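Ribonucleoside-diphosphate reductase, alpha chain (Actinobacillus ureae ATCC 25976, PDB 6DQX) probably reduces ribonucleoside diphosphates to their deoxy forms for DNA synthesis, as the catalytic alpha subunit of a class Id ribonucleotide reductase. Local coordinates at residues Arg239-Gly244 / Tyr551-Met556; Ala182-Ile187 / His270-Cys275; Leu346-Leu351 / Thr410-Ala415; Ile103-Ser108 / Glu286-Cys291. All coordinates share one frame; numbering follows the deposited sequence.

Contact 1 (Arg239-Gly244 / Tyr551-Met556); sequences RKTETG and YYQYSM
The C-terminal end of helix 227-243 docks against strand 549-554 of the barrel sheet, with Lys-240, Thr-241 and Gly-244 meeting Tyr-551 to Gln-553. Gly-244, which leaves the helix with positive phi, accepts from Gln-553 N at its O over 3.1 Å; the donor lies in the carbonyl plane on a lone pair. The close approach continues through Gly-244 CA, 3.2 Å from Gln-553 O. Lys-240 reaches the strand with an extended chain that bends at its last torsion (chi4 54°). Its NZ gives 2.8 Å bonds to Tyr-551 O, in that carbonyl's plane, and to Gly-244 O, and it also bonds Pro-246 O. Gln-553, with its CG anti to its N, reaches across the helix end at a slant: NE2 donates to Thr-241 OG1 at 3.1 Å, 18° out of the amide plane, while OE1 is engaged by Tyr-539 of helix 532-544. The methylenes of Lys-240 and Gln-553 brush past each other, CG to CB 3.9 Å. Three carbonyl oxygens around one ammonium would probably favour the charged form of Lys-240, and that charge probably offsets the gathered carbonyls where the helix ends.

Contact 2 (Ala182-Ile187 / His270-Cys275); sequences AGYIDI and HASNLC. With EDO (1,2-ethanediol), chain G.
Tyr-184 of strand 181-186 meets Ala-271, Ser-272 and Asn-273 where the finger loop, recognisable by its Asn-Leu-Cys sequence, runs through the interior of the ribonucleotide reductase barrel. The phenol OH donates to Asn-273 O over 2.6 Å, tilted 16° from the carbonyl plane, and that oxygen sits in the ring plane at its edge. Ser-272 O comes close as well, 3.1 Å from Tyr-184 CE1, while Ser-272 N lies over one ring face, offset toward the rim. This buried N has no partner in the model. At the root of the ring the methyl of Ala-271 presses on Tyr-184, CB to CG 3.6 Å. Two residues earlier on the strand, Ala-182 CB meets Leu-274 CD1 at 4.0 Å, and the leucine gets there because its branched end turns back toward the strand.

The loop's shape is set from further out: Ser-272 OG bonds Ile-278 O, and Asn-273 spans the turn with OD1 to Ile-278 N and ND2 to Glu-277. On the strand side Asp-186 is fixed by a salt bridge to Lys-251 and a bond from Tyr-137. At His-270 the loop is tied to the strand by a water that donates to Asp-186 OD1 at 2.9 Å and to His-270 O at 2.7 Å.

Contact 3 (Leu346-Leu351 / Thr410-Ala415); sequences LGLGVL and TLMSIA
Leu-346 to Gly-349 run alongside Thr-410 to Ile-414 in the same direction, 27° apart, and the two glycines form hollows that the second segment fills. Into the first, at Gly-347, goes the hydroxyl of Ser-413: its OG stands between its own backbone N and carbonyl carbon (chi1 65°) and rests 3.2 Å from Gly-347 CA. At the second, Ser-413 O comes within 3.1 Å of Gly-349 CA, and Ile-414 CD1 covers the same carbon at 4.0 Å before crossing onto Val-350 CG2. At the other end Leu-346 and Leu-411 lie side by side, their CD1 methyls 4.0 Å apart. Between these bumps the backbones bond: Leu-346 N to Thr-410 O, Leu-348 N to Leu-411 O at 2.8 Å, and Ser-413 N to Leu-348 O at 3.0 Å. Thr-410 OG1 adds a bond to Leu-346 O, 3.1 Å. One water donates to both Gly-347 O and Ser-413 O, and another, accepting from Val-350 N, donates to Ala-415 O. Leu-380 and Thr-384 of helix 367-395 cover Met-412. The loop thus follows strand 347-351 in parallel, bridged once at Leu-348 and Met-412, deep in the alpha/beta barrel of ribonucleotide reductases.

Contact 4 (Ile103-Ser108 / Glu286-Cys291); sequences ISCFGS and ESFVCC
Ser-104 N donates to Cys-290 O over 2.9 Å in an almost straight bond (172° at the hydrogen), arriving nearly along the C=O axis. Further on, Gly-107 N donates to Phe-288 O at 2.8 Å, in the carbonyl plane, while the return bond from Phe-288 N to Gly-107 O is bent and weak. The Gly-107 and Phe-288 pair joins strands 105-109 and 288-296 as antiparallel neighbours, and the Ser-104 bond extends the tie just before the first strand. At one end the hydroxyls of Ser-108 and Ser-287 each bond a different carboxylate oxygen of Glu-123.

Two layers of packing flank the strands. On the side of Cys-105 and Cys-290, Phe-288 swings over the opposite strand, its CG between its own N and carbonyl carbon (chi1 67°), and lays its ring on Gly-107: CA sits over the ring centre, 3.5 Å from the centroid, a CH-pi contact. Cys-105 SG lies at the edge of that ring and also touches Cys-290 CB at 3.5 Å. Cys-105 SG and Cys-290 SG are 5.1 Å apart, so no disulfide joins them; the pair is consistent with the redox cysteines of class I reductases, here reduced, which form a disulfide in turnover. On the other side Val-289 CG1 is shared by Ile-103 CD1 at 3.6 Å and Phe-106 CD2 at 3.7 Å, with the phenylalanine side chain running beside the valine.

Helices 114-130, 308-327 and 334-343 cover this second layer through Met-127, Phe-323 and Ala-336, while Ser-135 of strand 134-137 bonds the far edge of strand 105-109.

All four contacts reach the same barrel sheet. Contacts 2, 3 and 4 are buried; contact 1 is partly buried and lies farther from the chain centre than the others. Contacts 3 and 4 are neighbours through adjacent strands 347-351 and 288-296, meeting where Cys-290 SG packs on the Leu-346/Gly-347 peptide. Contact 2 reaches contact 4 through Ser-272 and Asn-273 beside Phe-288, and contact 1 through Tyr-551 against Leu-274 and Cys-275, so its loop touches both. Chemistry follows place: a lysine and an amide tie helix to strand in contact 1, one phenol holds the loop in contact 2, and backbone bonds with apolar flanks dominate contacts 3 and 4.

Contact 1 (Arg239-Gly244 / Tyr551-Met556)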
loop_
_atom_site.group_PDB
_atom_site.type_symbol
_atom_site.label_atom_id
_atom_site.label_comp_id
_atom_site.label_asym_id
_atom_site.label_seq_id
_atom_site.Cartn_x
_atom_site.Cartn_y
_atom_site.Cartn_z
ATOM N N ARG A 239 -6.216 -10.909 -25.867
ATOM C CA ARG A 239 -5.262 -10.311 -24.927
ATOM C C ARG A 239 -3.929 -11.089 -24.837
ATOM O O ARG A 239 -2.849 -10.511 -24.778
ATOM C CB ARG A 239 -5.907 -10.197 -23.532
ATOM C CG ARG A 239 -7.136 -9.282 -23.445
ATOM C CD ARG A 239 -6.841 -7.855 -23.904
ATOM N NE ARG A 239 -5.645 -7.326 -23.239
ATOM C CZ ARG A 239 -4.787 -6.435 -23.745
ATOM N NH1 ARG A 239 -3.739 -6.050 -23.010
ATOM N NH2 ARG A 239 -4.944 -5.924 -24.971
ATOM N N LYS A 240 -4.021 -12.412 -24.873
ATOM C CA LYS A 240 -2.851 -13.285 -24.761
ATOM C C LYS A 240 -1.959 -13.258 -26.009
ATOM O O LYS A 240 -0.725 -13.329 -25.916
ATOM C CB LYS A 240 -3.324 -14.702 -24.453
ATOM C CG LYS A 240 -2.272 -15.535 -23.765
ATOM C CD LYS A 240 -2.892 -16.735 -23.060
ATOM C CE LYS A 240 -1.795 -17.584 -22.455
ATOM N NZ LYS A 240 -0.888 -16.821 -21.577
ATOM N N THR A 241 -2.582 -13.143 -27.182
ATOM C CA THR A 241 -1.819 -12.947 -28.416
ATOM C C THR A 241 -1.089 -11.600 -28.377
ATOM O O THR A 241 0.108 -11.527 -28.647
ATOM C CB THR A 241 -2.733 -13.096 -29.655
ATOM O OG1 THR A 241 -3.286 -14.416 -29.651
ATOM C CG2 THR A 241 -1.957 -12.888 -30.952
ATOM N N GLU A 242 -1.802 -10.556 -27.983
ATOM C CA GLU A 242 -1.242 -9.194 -27.916
ATOM C C GLU A 242 -0.157 -8.993 -26.864
ATOM O O GLU A 242 0.819 -8.303 -27.129
ATOM C CB GLU A 242 -2.368 -8.181 -27.709
ATOM C CG GLU A 242 -3.296 -8.116 -28.917
ATOM C CD GLU A 242 -4.545 -7.269 -28.715
ATOM O OE1 GLU A 242 -5.080 -7.191 -27.575
ATOM O OE2 GLU A 242 -5.004 -6.707 -29.735
ATOM N N THR A 243 -0.315 -9.602 -25.683
ATOM C CA THR A 243 0.598 -9.356 -24.546
ATOM C C THR A 243 1.402 -10.557 -24.017
ATOM O O THR A 243 2.385 -10.376 -23.293
ATOM C CB THR A 243 -0.182 -8.747 -23.357
ATOM O OG1 THR A 243 -1.151 -9.677 -22.855
ATOM C CG2 THR A 243 -0.897 -7.467 -23.792
ATOM N N GLY A 244 0.992 -11.771 -24.379
ATOM C CA GLY A 244 1.533 -12.984 -23.780
ATOM C C GLY A 244 0.700 -13.472 -22.605
ATOM O O GLY A 244 0.729 -14.657 -22.290
ATOM N N TYR A 551 1.624 -20.579 -19.083
ATOM C CA TYR A 551 2.391 -19.383 -18.738
ATOM C C TYR A 551 2.272 -18.339 -19.873
ATOM O O TYR A 551 1.179 -17.840 -20.056
ATOM C CB TYR A 551 3.819 -19.804 -18.408
ATOM C CG TYR A 551 4.721 -18.821 -17.683
ATOM C CD1 TYR A 551 4.218 -17.775 -16.908
ATOM C CD2 TYR A 551 6.100 -18.975 -17.751
ATOM C CE1 TYR A 551 5.086 -16.911 -16.238
ATOM C CE2 TYR A 551 6.956 -18.145 -17.081
ATOM C CZ TYR A 551 6.442 -17.110 -16.339
ATOM O OH TYR A 551 7.317 -16.292 -15.694
ATOM N N TYR A 552 3.344 -17.994 -20.583
ATOM C CA TYR A 552 3.320 -16.984 -21.666
ATOM C C TYR A 552 3.015 -17.575 -23.034
ATOM O O TYR A 552 3.456 -18.676 -23.353
ATOM C CB TYR A 552 4.697 -16.309 -21.827
ATOM C CG TYR A 552 4.971 -15.181 -20.898
ATOM C CD1 TYR A 552 4.623 -13.864 -21.246
ATOM C CD2 TYR A 552 5.609 -15.406 -19.661
ATOM C CE1 TYR A 552 4.893 -12.805 -20.382
ATOM C CE2 TYR A 552 5.873 -14.354 -18.778
ATOM C CZ TYR A 552 5.511 -13.060 -19.135
ATOM O OH TYR A 552 5.773 -12.021 -18.262
ATOM N N GLN A 553 2.321 -16.802 -23.869
ATOM C CA GLN A 553 2.222 -17.112 -25.281
ATOM C C GLN A 553 3.161 -16.147 -25.949
ATOM O O GLN A 553 2.897 -14.935 -25.958
ATOM C CB GLN A 553 0.796 -16.933 -25.776
ATOM C CG GLN A 553 0.581 -17.290 -27.240
ATOM C CD GLN A 553 -0.785 -16.895 -27.733
ATOM O OE1 GLN A 553 -1.813 -17.247 -27.133
ATOM N NE2 GLN A 553 -0.818 -16.185 -28.862
ATOM N N TYR A 554 4.290 -16.670 -26.416
ATOM C CA TYR A 554 5.260 -15.882 -27.152
ATOM C C TYR A 554 4.854 -15.781 -28.606
ATOM O O TYR A 554 4.090 -16.601 -29.127
ATOM C CB TYR A 554 6.659 -16.479 -27.045
ATOM C CG TYR A 554 7.268 -16.384 -25.674
ATOM C CD1 TYR A 554 7.336 -15.154 -25.010
ATOM C CD2 TYR A 554 7.809 -17.512 -25.033
ATOM C CE1 TYR A 554 7.899 -15.049 -23.747
ATOM C CE2 TYR A 554 8.390 -17.408 -23.769
ATOM C CZ TYR A 554 8.421 -16.172 -23.131
ATOM O OH TYR A 554 8.976 -16.026 -21.878
ATOM N N SER A 555 5.373 -14.753 -29.251
ATOM C CA SER A 555 5.181 -14.541 -30.672
ATOM C C SER A 555 6.504 -14.795 -31.393
ATOM O O SER A 555 7.519 -15.067 -30.757
ATOM C CB SER A 555 4.709 -13.114 -30.914
ATOM O OG SER A 555 4.422 -12.932 -32.284
ATOM N N MET A 556 6.468 -14.735 -32.721
ATOM C CA MET A 556 7.674 -14.751 -33.574
ATOM C C MET A 556 7.485 -13.696 -34.676
ATOM O O MET A 556 6.408 -13.092 -34.764
ATOM C CB MET A 556 7.909 -16.152 -34.172
ATOM C CG MET A 556 6.677 -16.777 -34.819
ATOM S SD MET A 556 6.890 -18.423 -35.530
ATOM C CE MET A 556 6.319 -19.454 -34.183
#

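Contact 2 (Ala182-Ile187 / His270-Cys275)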
loop_
_atom_site.group_PDB
_atom_site.type_symbol
_atom_site.label_atom_id
_atom_site.label_comp_id
_atom_site.label_asym_id
_atom_site.label_seq_id
_atom_site.Cartn_x
_atom_site.Cartn_y
_atom_site.Cartn_z
ATOM N N ALA A 182 2.061 -11.155 -9.323
ATOM C CA ALA A 182 0.976 -11.652 -10.144
ATOM C C ALA A 182 -0.283 -11.812 -9.348
ATOM O O ALA A 182 -0.296 -12.465 -8.288
ATOM C CB ALA A 182 1.334 -12.995 -10.787
ATOM N N GLY A 183 -1.358 -11.221 -9.850
ATOM C CA GLY A 183 -2.676 -11.377 -9.238
ATOM C C GLY A 183 -3.512 -12.372 -10.009
ATOM O O GLY A 183 -3.472 -12.374 -11.231
ATOM N N TYR A 184 -4.277 -13.196 -9.308
ATOM C CA TYR A 184 -5.191 -14.163 -9.932
ATOM C C TYR A 184 -6.667 -13.851 -9.659
ATOM O O TYR A 184 -7.055 -13.613 -8.514
ATOM C CB TYR A 184 -4.864 -15.565 -9.437
ATOM C CG TYR A 184 -3.585 -16.133 -10.028
ATOM C CD1 TYR A 184 -2.339 -15.757 -9.549
ATOM C CD2 TYR A 184 -3.636 -17.066 -11.050
ATOM C CE1 TYR A 184 -1.174 -16.291 -10.082
ATOM C CE2 TYR A 184 -2.481 -17.611 -11.586
ATOM C CZ TYR A 184 -1.266 -17.232 -11.097
ATOM O OH TYR A 184 -0.131 -17.774 -11.617
ATOM N N ILE A 185 -7.478 -13.934 -10.714
ATOM C CA ILE A 185 -8.919 -13.659 -10.665
ATOM C C ILE A 185 -9.666 -14.779 -11.411
ATOM O O ILE A 185 -9.189 -15.264 -12.447
ATOM C CB ILE A 185 -9.185 -12.240 -11.270
ATOM C CG1 ILE A 185 -10.596 -11.742 -10.972
ATOM C CG2 ILE A 185 -8.890 -12.184 -12.762
ATOM C CD1 ILE A 185 -10.797 -11.347 -9.533
ATOM N N ASP A 186 -10.829 -15.188 -10.912
ATOM C CA ASP A 186 -11.620 -16.229 -11.590
ATOM C C ASP A 186 -12.310 -15.635 -12.827
ATOM O O ASP A 186 -12.725 -14.460 -12.809
ATOM C CB ASP A 186 -12.623 -16.823 -10.650
ATOM C CG ASP A 186 -11.965 -17.374 -9.388
ATOM O OD1 ASP A 186 -11.553 -18.564 -9.360
ATOM O OD2 ASP A 186 -11.806 -16.572 -8.447
ATOM N N ILE A 187 -12.401 -16.430 -13.898
ATOM C CA ILE A 187 -13.025 -15.960 -15.158
ATOM C C ILE A 187 -14.511 -15.629 -14.973
ATOM O O ILE A 187 -15.047 -14.813 -15.735
ATOM C CB ILE A 187 -12.822 -16.978 -16.315
ATOM C CG1 ILE A 187 -13.044 -16.290 -17.686
ATOM C CG2 ILE A 187 -13.657 -18.221 -16.104
ATOM C CD1 ILE A 187 -12.535 -17.080 -18.867
ATOM N N HIS A 270 -6.242 -21.946 -4.749
ATOM C CA HIS A 270 -7.007 -20.865 -5.369
ATOM C C HIS A 270 -6.359 -20.313 -6.607
ATOM O O HIS A 270 -7.048 -19.764 -7.491
ATOM C CB HIS A 270 -7.190 -19.685 -4.381
ATOM C CG HIS A 270 -7.841 -20.063 -3.089
ATOM N ND1 HIS A 270 -9.176 -20.384 -2.998
ATOM C CD2 HIS A 270 -7.352 -20.132 -1.831
ATOM C CE1 HIS A 270 -9.473 -20.674 -1.743
ATOM N NE2 HIS A 270 -8.386 -20.506 -1.010
ATOM N N ALA A 271 -5.028 -20.373 -6.628
ATOM C CA ALA A 271 -4.197 -19.658 -7.581
ATOM C C ALA A 271 -2.820 -20.302 -7.628
ATOM O O ALA A 271 -2.437 -21.060 -6.729
ATOM C CB ALA A 271 -4.042 -18.192 -7.149
ATOM N N SER A 272 -2.065 -19.966 -8.653
ATOM C CA SER A 272 -0.642 -20.317 -8.712
ATOM C C SER A 272 0.251 -19.122 -8.342
ATOM O O SER A 272 -0.212 -18.131 -7.716
ATOM C CB SER A 272 -0.347 -20.954 -10.091
ATOM O OG SER A 272 0.997 -21.420 -10.184
ATOM N N ASN A 273 1.532 -19.206 -8.671
ATOM C CA ASN A 273 2.523 -18.227 -8.271
ATOM C C ASN A 273 2.876 -17.322 -9.447
ATOM O O ASN A 273 2.222 -17.356 -10.480
ATOM C CB ASN A 273 3.772 -18.916 -7.752
ATOM C CG ASN A 273 4.515 -19.656 -8.849
ATOM O OD1 ASN A 273 3.891 -20.380 -9.608
ATOM N ND2 ASN A 273 5.815 -19.445 -8.971
ATOM N N LEU A 274 3.923 -16.518 -9.274
ATOM C CA LEU A 274 4.381 -15.606 -10.317
ATOM C C LEU A 274 4.673 -16.308 -11.650
ATOM O O LEU A 274 4.413 -15.745 -12.708
ATOM C CB LEU A 274 5.637 -14.892 -9.835
ATOM C CG LEU A 274 6.232 -13.827 -10.736
ATOM C CD1 LEU A 274 5.285 -12.653 -10.812
ATOM C CD2 LEU A 274 7.578 -13.378 -10.176
ATOM N N CYS A 275 5.224 -17.534 -11.599
ATOM C CA CYS A 275 5.652 -18.258 -12.806
ATOM C C CYS A 275 4.772 -19.441 -13.246
ATOM O O CYS A 275 5.066 -20.039 -14.281
ATOM C CB CYS A 275 7.096 -18.706 -12.631
ATOM S SG CYS A 275 8.218 -17.294 -12.413
HETATM C C1 EDO G . -19.347 -15.530 -16.995
HETATM O O1 EDO G . -19.707 -16.689 -16.242
HETATM C C2 EDO G . -18.187 -14.892 -16.245
HETATM O O2 EDO G . -17.677 -13.597 -16.613
HETATM O O HOH W 1 -9.677 -20.099 -7.721
#

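Contact 3 (Leu346-Leu351 / Thr410-Ala415)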
loop_
_atom_site.group_PDB
_atom_site.type_symbol
_atom_site.label_atom_id
_atom_site.label_comp_id
_atom_site.label_asym_id
_atom_site.label_seq_id
_atom_site.Cartn_x
_atom_site.Cartn_y
_atom_site.Cartn_z
ATOM N N LEU A 346 8.152 -28.492 -0.965
ATOM C CA LEU A 346 9.317 -28.315 -1.821
ATOM C C LEU A 346 8.938 -28.349 -3.320
ATOM O O LEU A 346 7.899 -28.917 -3.731
ATOM C CB LEU A 346 10.369 -29.406 -1.569
ATOM C CG LEU A 346 10.713 -29.712 -0.087
ATOM C CD1 LEU A 346 11.708 -30.858 -0.020
ATOM C CD2 LEU A 346 11.235 -28.456 0.602
ATOM N N GLY A 347 9.838 -27.793 -4.115
ATOM C CA GLY A 347 9.653 -27.668 -5.555
ATOM C C GLY A 347 10.921 -28.019 -6.318
ATOM O O GLY A 347 11.547 -27.152 -6.912
ATOM N N LEU A 348 11.305 -29.290 -6.294
ATOM C CA LEU A 348 12.461 -29.752 -7.050
ATOM C C LEU A 348 12.040 -29.828 -8.532
ATOM O O LEU A 348 10.999 -30.426 -8.867
ATOM C CB LEU A 348 12.911 -31.124 -6.551
ATOM C CG LEU A 348 14.116 -31.778 -7.263
ATOM C CD1 LEU A 348 14.938 -32.574 -6.250
ATOM C CD2 LEU A 348 13.694 -32.655 -8.455
ATOM N N GLY A 349 12.834 -29.218 -9.393
ATOM C CA GLY A 349 12.557 -29.102 -10.820
ATOM C C GLY A 349 13.633 -29.718 -11.677
ATOM O O GLY A 349 14.459 -30.505 -11.200
ATOM N N VAL A 350 13.658 -29.307 -12.953
ATOM C CA VAL A 350 14.606 -29.819 -13.933
ATOM C C VAL A 350 15.024 -28.746 -14.903
ATOM O O VAL A 350 14.350 -27.720 -15.028
ATOM C CB VAL A 350 13.994 -30.978 -14.805
ATOM C CG1 VAL A 350 13.537 -32.109 -13.890
ATOM C CG2 VAL A 350 12.846 -30.489 -15.679
ATOM N N LEU A 351 16.161 -28.972 -15.539
ATOM C CA LEU A 351 16.532 -28.241 -16.760
ATOM C C LEU A 351 17.298 -29.171 -17.686
ATOM O O LEU A 351 17.592 -30.309 -17.323
ATOM C CB LEU A 351 17.336 -26.977 -16.421
ATOM C CG LEU A 351 18.453 -27.088 -15.393
ATOM C CD1 LEU A 351 19.707 -27.701 -15.961
ATOM C CD2 LEU A 351 18.771 -25.697 -14.821
ATOM N N THR A 410 4.526 -31.509 -0.841
ATOM C CA THR A 410 4.858 -31.622 -2.242
ATOM C C THR A 410 6.373 -31.673 -2.398
ATOM O O THR A 410 7.113 -31.135 -1.573
ATOM C CB THR A 410 4.316 -30.409 -3.058
ATOM O OG1 THR A 410 4.983 -29.206 -2.634
ATOM C CG2 THR A 410 2.802 -30.310 -2.876
ATOM N N LEU A 411 6.820 -32.315 -3.468
ATOM C CA LEU A 411 8.217 -32.495 -3.794
ATOM C C LEU A 411 8.670 -31.858 -5.116
ATOM O O LEU A 411 9.833 -31.434 -5.195
ATOM C CB LEU A 411 8.551 -33.992 -3.850
ATOM C CG LEU A 411 8.793 -34.708 -2.507
ATOM C CD1 LEU A 411 9.896 -33.999 -1.709
ATOM C CD2 LEU A 411 7.532 -34.834 -1.692
ATOM N N MET A 412 7.804 -31.785 -6.121
ATOM C CA MET A 412 8.240 -31.409 -7.482
ATOM C C MET A 412 7.431 -30.340 -8.170
ATOM O O MET A 412 6.212 -30.332 -8.094
ATOM C CB MET A 412 8.288 -32.656 -8.400
ATOM C CG MET A 412 9.408 -33.615 -8.037
ATOM S SD MET A 412 9.403 -35.108 -9.051
ATOM C CE MET A 412 9.908 -34.302 -10.571
ATOM N N SER A 413 8.132 -29.474 -8.890
ATOM C CA SER A 413 7.499 -28.429 -9.676
ATOM C C SER A 413 8.468 -28.028 -10.756
ATOM O O SER A 413 9.684 -27.959 -10.507
ATOM C CB SER A 413 7.171 -27.208 -8.784
ATOM O OG SER A 413 8.342 -26.607 -8.289
ATOM N N ILE A 414 7.963 -27.670 -11.927
ATOM C CA ILE A 414 8.867 -27.342 -13.040
ATOM C C ILE A 414 8.852 -25.847 -13.337
ATOM O O ILE A 414 8.103 -25.359 -14.179
ATOM C CB ILE A 414 8.564 -28.194 -14.312
ATOM C CG1 ILE A 414 8.425 -29.672 -13.965
ATOM C CG2 ILE A 414 9.604 -27.937 -15.399
ATOM C CD1 ILE A 414 9.594 -30.278 -13.226
ATOM N N ALA A 415 9.689 -25.132 -12.602
ATOM C CA ALA A 415 9.866 -23.695 -12.791
ATOM C C ALA A 415 10.653 -23.328 -14.069
ATOM O O ALA A 415 11.380 -24.154 -14.634
ATOM C CB ALA A 415 10.567 -23.120 -11.579
HETATM O O HOH W 2 11.255 -25.934 -9.603
HETATM O O HOH W 3 12.359 -26.510 -13.463
#

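Contact 4 (Ile103-Ser108 / Glu286-Cys291)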
loop_
_atom_site.group_PDB
_atom_site.type_symbol
_atom_site.label_atom_id
_atom_site.label_comp_id
_atom_site.label_asym_id
_atom_site.label_seq_id
_atom_site.Cartn_x
_atom_site.Cartn_y
_atom_site.Cartn_z
ATOM N N ILE A 103 13.588 -18.566 -0.284
ATOM C CA ILE A 103 12.356 -19.034 -0.945
ATOM C C ILE A 103 12.197 -18.397 -2.333
ATOM O O ILE A 103 12.731 -17.328 -2.576
ATOM C CB ILE A 103 11.073 -18.825 -0.106
ATOM C CG1 ILE A 103 10.955 -17.374 0.399
ATOM C CG2 ILE A 103 11.054 -19.786 1.098
ATOM C CD1 ILE A 103 9.565 -16.924 0.777
ATOM N N SER A 104 11.482 -19.086 -3.225
ATOM C CA SER A 104 11.272 -18.651 -4.644
ATOM C C SER A 104 9.811 -18.330 -5.015
ATOM O O SER A 104 9.514 -18.013 -6.169
ATOM C CB SER A 104 11.826 -19.737 -5.605
ATOM O OG SER A 104 13.256 -19.706 -5.602
ATOM N N CYS A 105 8.908 -18.396 -4.054
ATOM C CA CYS A 105 7.540 -17.928 -4.267
ATOM C C CYS A 105 6.930 -17.506 -2.929
ATOM O O CYS A 105 7.405 -17.892 -1.845
ATOM C CB CYS A 105 6.679 -19.010 -4.980
ATOM S SG CYS A 105 6.306 -20.443 -3.934
ATOM N N PHE A 106 5.854 -16.738 -3.024
ATOM C CA PHE A 106 5.101 -16.261 -1.869
ATOM C C PHE A 106 3.688 -15.948 -2.373
ATOM O O PHE A 106 3.495 -15.036 -3.200
ATOM C CB PHE A 106 5.783 -15.028 -1.268
ATOM C CG PHE A 106 5.260 -14.634 0.082
ATOM C CD1 PHE A 106 3.998 -14.079 0.224
ATOM C CD2 PHE A 106 6.034 -14.822 1.225
ATOM C CE1 PHE A 106 3.502 -13.720 1.469
ATOM C CE2 PHE A 106 5.545 -14.458 2.477
ATOM C CZ PHE A 106 4.270 -13.923 2.604
ATOM N N GLY A 107 2.721 -16.737 -1.932
ATOM C CA GLY A 107 1.353 -16.668 -2.440
ATOM C C GLY A 107 0.344 -16.419 -1.371
ATOM O O GLY A 107 0.198 -17.235 -0.466
ATOM N N SER A 108 -0.350 -15.283 -1.460
ATOM C CA SER A 108 -1.303 -14.865 -0.429
ATOM C C SER A 108 -2.750 -14.996 -0.887
ATOM O O SER A 108 -3.081 -14.829 -2.083
ATOM C CB SER A 108 -1.058 -13.420 0.010
ATOM O OG SER A 108 0.314 -13.198 0.256
ATOM N N GLU A 286 -2.648 -18.802 6.158
ATOM C CA GLU A 286 -1.433 -19.321 5.541
ATOM C C GLU A 286 -1.184 -18.736 4.146
ATOM O O GLU A 286 -2.072 -18.716 3.329
ATOM C CB GLU A 286 -1.524 -20.838 5.441
ATOM C CG GLU A 286 -1.284 -21.544 6.771
ATOM C CD GLU A 286 -1.240 -23.064 6.638
ATOM O OE1 GLU A 286 -2.022 -23.649 5.865
ATOM O OE2 GLU A 286 -0.432 -23.697 7.335
ATOM N N SER A 287 0.041 -18.304 3.902
ATOM C CA SER A 287 0.488 -17.866 2.561
ATOM C C SER A 287 1.517 -18.918 2.103
ATOM O O SER A 287 2.472 -19.216 2.825
ATOM C CB SER A 287 1.128 -16.499 2.631
ATOM O OG SER A 287 0.130 -15.559 2.987
ATOM N N PHE A 288 1.311 -19.505 0.930
ATOM C CA PHE A 288 2.256 -20.540 0.483
ATOM C C PHE A 288 3.619 -19.970 0.179
ATOM O O PHE A 288 3.742 -18.846 -0.324
ATOM C CB PHE A 288 1.693 -21.407 -0.652
ATOM C CG PHE A 288 1.481 -20.701 -1.977
ATOM C CD1 PHE A 288 2.544 -20.328 -2.780
ATOM C CD2 PHE A 288 0.194 -20.495 -2.454
ATOM C CE1 PHE A 288 2.317 -19.728 -4.034
ATOM C CE2 PHE A 288 -0.030 -19.899 -3.694
ATOM C CZ PHE A 288 1.025 -19.517 -4.466
ATOM N N VAL A 289 4.648 -20.740 0.545
ATOM C CA VAL A 289 6.008 -20.517 0.124
ATOM C C VAL A 289 6.614 -21.854 -0.287
ATOM O O VAL A 289 6.170 -22.916 0.147
ATOM C CB VAL A 289 6.869 -19.845 1.210
ATOM C CG1 VAL A 289 6.355 -18.449 1.514
ATOM C CG2 VAL A 289 6.878 -20.654 2.504
ATOM N N CYS A 290 7.679 -21.777 -1.071
ATOM C CA CYS A 290 8.347 -22.989 -1.568
ATOM C C CYS A 290 9.769 -22.622 -1.970
ATOM O O CYS A 290 10.066 -21.464 -2.229
ATOM C CB CYS A 290 7.566 -23.525 -2.770
ATOM S SG CYS A 290 7.936 -25.226 -3.227
ATOM N N CYS A 291 10.655 -23.595 -2.011
ATOM C CA CYS A 291 12.000 -23.350 -2.498
ATOM C C CYS A 291 12.270 -24.317 -3.613
ATOM O O CYS A 291 11.565 -25.322 -3.766
ATOM C CB CYS A 291 13.028 -23.488 -1.408
ATOM S SG CYS A 291 13.016 -25.085 -0.616
#